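Local coordinates for protein lectin (Trichosanthes anguina, PDB 4HR6) that binds galactosides through two beta-trefoil lectin domains, probably as the sugar-binding chain of a nontoxic homologue of type II ribosome-inactivating proteins, at residues Thr10-Arg15 with Trp46-Asp51. Sequence-based numbering, arbitrary orientation.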
loop_
_atom_site.group_PDB
_atom_site.type_symbol
_atom_site.label_atom_id
_atom_site.label_comp_id
_atom_site.label_asym_id
_atom_site.label_seq_id
_atom_site.Cartn_x
_atom_site.Cartn_y
_atom_site.Cartn_z
ATOM N N THR C 10 -0.531 -10.552 17.754
ATOM C CA THR C 10 0.352 -10.554 16.570
ATOM C C THR C 10 1.844 -10.695 16.959
ATOM O O THR C 10 2.157 -11.006 18.115
ATOM C CB THR C 10 0.115 -9.268 15.758
ATOM O OG1 THR C 10 0.809 -9.329 14.506
ATOM C CG2 THR C 10 0.551 -8.056 16.536
ATOM N N ARG C 11 2.750 -10.480 15.999
ATOM C CA ARG C 11 4.191 -10.401 16.292
ATOM C C ARG C 11 4.709 -8.988 16.090
ATOM O O ARG C 11 4.066 -8.147 15.446
ATOM C CB ARG C 11 4.995 -11.375 15.429
ATOM C CG ARG C 11 4.756 -12.841 15.766
ATOM C CD ARG C 11 4.603 -13.702 14.528
ATOM N NE ARG C 11 5.741 -14.568 14.296
ATOM C CZ ARG C 11 5.965 -15.250 13.178
ATOM N NH1 ARG C 11 5.138 -15.168 12.147
ATOM N NH2 ARG C 11 7.047 -16.018 13.092
ATOM N N ILE C 12 5.866 -8.728 16.692
ATOM C CA ILE C 12 6.581 -7.478 16.495
ATOM C C ILE C 12 7.964 -7.858 15.996
ATOM O O ILE C 12 8.709 -8.546 16.700
ATOM C CB ILE C 12 6.700 -6.673 17.793
ATOM C CG1 ILE C 12 5.337 -6.560 18.470
ATOM C CG2 ILE C 12 7.275 -5.287 17.518
ATOM C CD1 ILE C 12 5.350 -5.741 19.737
ATOM N N SER C 13 8.294 -7.455 14.767
ATOM C CA SER C 13 9.615 -7.722 14.212
ATOM C C SER C 13 10.332 -6.413 13.927
ATOM O O SER C 13 9.714 -5.341 13.898
ATOM C CB SER C 13 9.524 -8.613 12.975
ATOM O OG SER C 13 8.908 -7.964 11.882
ATOM N N GLY C 14 11.652 -6.487 13.764
ATOM C CA GLY C 14 12.443 -5.283 13.489
ATOM C C GLY C 14 13.861 -5.559 13.017
ATOM O O GLY C 14 14.074 -6.277 12.021
ATOM N N ARG C 15 14.821 -4.973 13.741
ATOM C CA ARG C 15 16.255 -5.130 13.481
ATOM C C ARG C 15 16.627 -6.436 12.811
ATOM O O ARG C 15 16.442 -7.520 13.380
ATOM C CB ARG C 15 17.019 -5.032 14.801
ATOM C CG ARG C 15 17.703 -3.705 15.037
ATOM C CD ARG C 15 19.117 -3.679 14.477
ATOM N NE ARG C 15 19.991 -2.903 15.351
ATOM C CZ ARG C 15 21.286 -2.686 15.145
ATOM N NH1 ARG C 15 21.968 -1.957 16.018
ATOM N NH2 ARG C 15 21.895 -3.181 14.073
ATOM N N TRP C 46 2.356 -11.247 20.926
ATOM C CA TRP C 46 2.045 -10.046 21.677
ATOM C C TRP C 46 0.603 -9.650 21.412
ATOM O O TRP C 46 0.133 -9.664 20.266
ATOM C CB TRP C 46 3.005 -8.922 21.304
ATOM C CG TRP C 46 4.396 -9.193 21.778
ATOM C CD1 TRP C 46 5.377 -9.834 21.094
ATOM C CD2 TRP C 46 4.945 -8.864 23.063
ATOM N NE1 TRP C 46 6.514 -9.911 21.861
ATOM C CE2 TRP C 46 6.276 -9.330 23.077
ATOM C CE3 TRP C 46 4.440 -8.221 24.202
ATOM C CZ2 TRP C 46 7.122 -9.170 24.190
ATOM C CZ3 TRP C 46 5.280 -8.059 25.307
ATOM C CH2 TRP C 46 6.610 -8.532 25.286
ATOM N N THR C 47 -0.083 -9.297 22.493
ATOM C CA THR C 47 -1.494 -8.995 22.460
ATOM C C THR C 47 -1.695 -7.546 22.845
ATOM O O THR C 47 -1.255 -7.112 23.912
ATOM C CB THR C 47 -2.274 -9.932 23.399
ATOM O OG1 THR C 47 -2.084 -11.279 22.961
ATOM C CG2 THR C 47 -3.786 -9.621 23.385
ATOM N N PHE C 48 -2.361 -6.807 21.958
ATOM C CA PHE C 48 -2.654 -5.389 22.154
ATOM C C PHE C 48 -4.094 -5.235 22.640
ATOM O O PHE C 48 -4.993 -5.885 22.110
ATOM C CB PHE C 48 -2.484 -4.629 20.825
ATOM C CG PHE C 48 -1.055 -4.523 20.353
ATOM C CD1 PHE C 48 -0.372 -5.639 19.910
ATOM C CD2 PHE C 48 -0.409 -3.299 20.343
ATOM C CE1 PHE C 48 0.948 -5.536 19.481
ATOM C CE2 PHE C 48 0.907 -3.186 19.918
ATOM C CZ PHE C 48 1.582 -4.303 19.483
ATOM N N HIS C 49 -4.309 -4.367 23.629
ATOM C CA HIS C 49 -5.622 -4.170 24.234
ATOM C C HIS C 49 -6.059 -2.736 24.080
ATOM O O HIS C 49 -5.243 -1.879 23.796
ATOM C CB HIS C 49 -5.570 -4.518 25.724
ATOM C CG HIS C 49 -5.410 -5.978 25.988
ATOM N ND1 HIS C 49 -6.484 -6.822 26.165
ATOM C CD2 HIS C 49 -4.304 -6.749 26.071
ATOM C CE1 HIS C 49 -6.047 -8.052 26.358
ATOM N NE2 HIS C 49 -4.726 -8.034 26.312
ATOM N N SER C 50 -7.344 -2.474 24.308
ATOM C CA SER C 50 -7.882 -1.105 24.301
ATOM C C SER C 50 -7.325 -0.212 25.435
ATOM O O SER C 50 -7.504 1.009 25.412
ATOM C CB SER C 50 -9.412 -1.144 24.369
ATOM O OG SER C 50 -9.925 -2.129 23.489
ATOM N N ASP C 51 -6.695 -0.844 26.427
ATOM C CA ASP C 51 -5.847 -0.186 27.432
ATOM C C ASP C 51 -4.809 0.777 26.878
ATOM O O ASP C 51 -4.531 1.821 27.483
ATOM C CB ASP C 51 -5.005 -1.244 28.151
ATOM C CG ASP C 51 -5.729 -1.929 29.260
ATOM O OD1 ASP C 51 -6.529 -1.272 29.952
ATOM O OD2 ASP C 51 -5.466 -3.133 29.459
#
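Ile12 reaches the rings of Trp46 and Phe48 through an extended chain: CG1 stands anti to the carbonyl carbon (chi1 -49°) and CD1 anti to CA (chi2 -178°). Both aromatic residues also have CG anti to their carbonyl carbon, with chi1 near -69° in each. The methyl CD1 of Ile12 touches both rings. It lies over one face of the Trp46 indole, 4.1 Å from CG of Trp46, and the two side chains cross at about a right angle. On the Phe48 side the same CD1 comes within 4.0 Å of CZ of Phe48, approaching that ring obliquely. Thr10 adds its methyl, with CG2 3.9 Å from CE1 of Phe48.

The backbones join at one antiparallel hydrogen-bonded pair. Thr10 N donates to Trp46 O at 2.7 Å, and Trp46 N donates to Thr10 O at 2.8 Å. The side chains of Thr10 and Trp46 emerge on the same face of the sheet as a result.

The polar ends are held by other partners. Trp46 NE1 bonds to Val20 O, which anchors the indole to strand 19-22. Thr10 OG1 bonds to Asp184 OD1 of the neighbouring chain of the lectin, and Leu166 of that chain packs on both Thr10 and Phe48. This small apolar cluster thus also forms part of the interface between chains.

All four touching residues are buried. The Trp46 side chain is about 10 Å from a bound methyl alpha-D-galactopyranoside, so it does not belong to the sugar pocket itself. Strand 7-13 here pairs with strand 46-49, which follows the residues of the first sugar pocket in sequence, an arrangement consistent with the ricin-type beta-trefoil lectin fold.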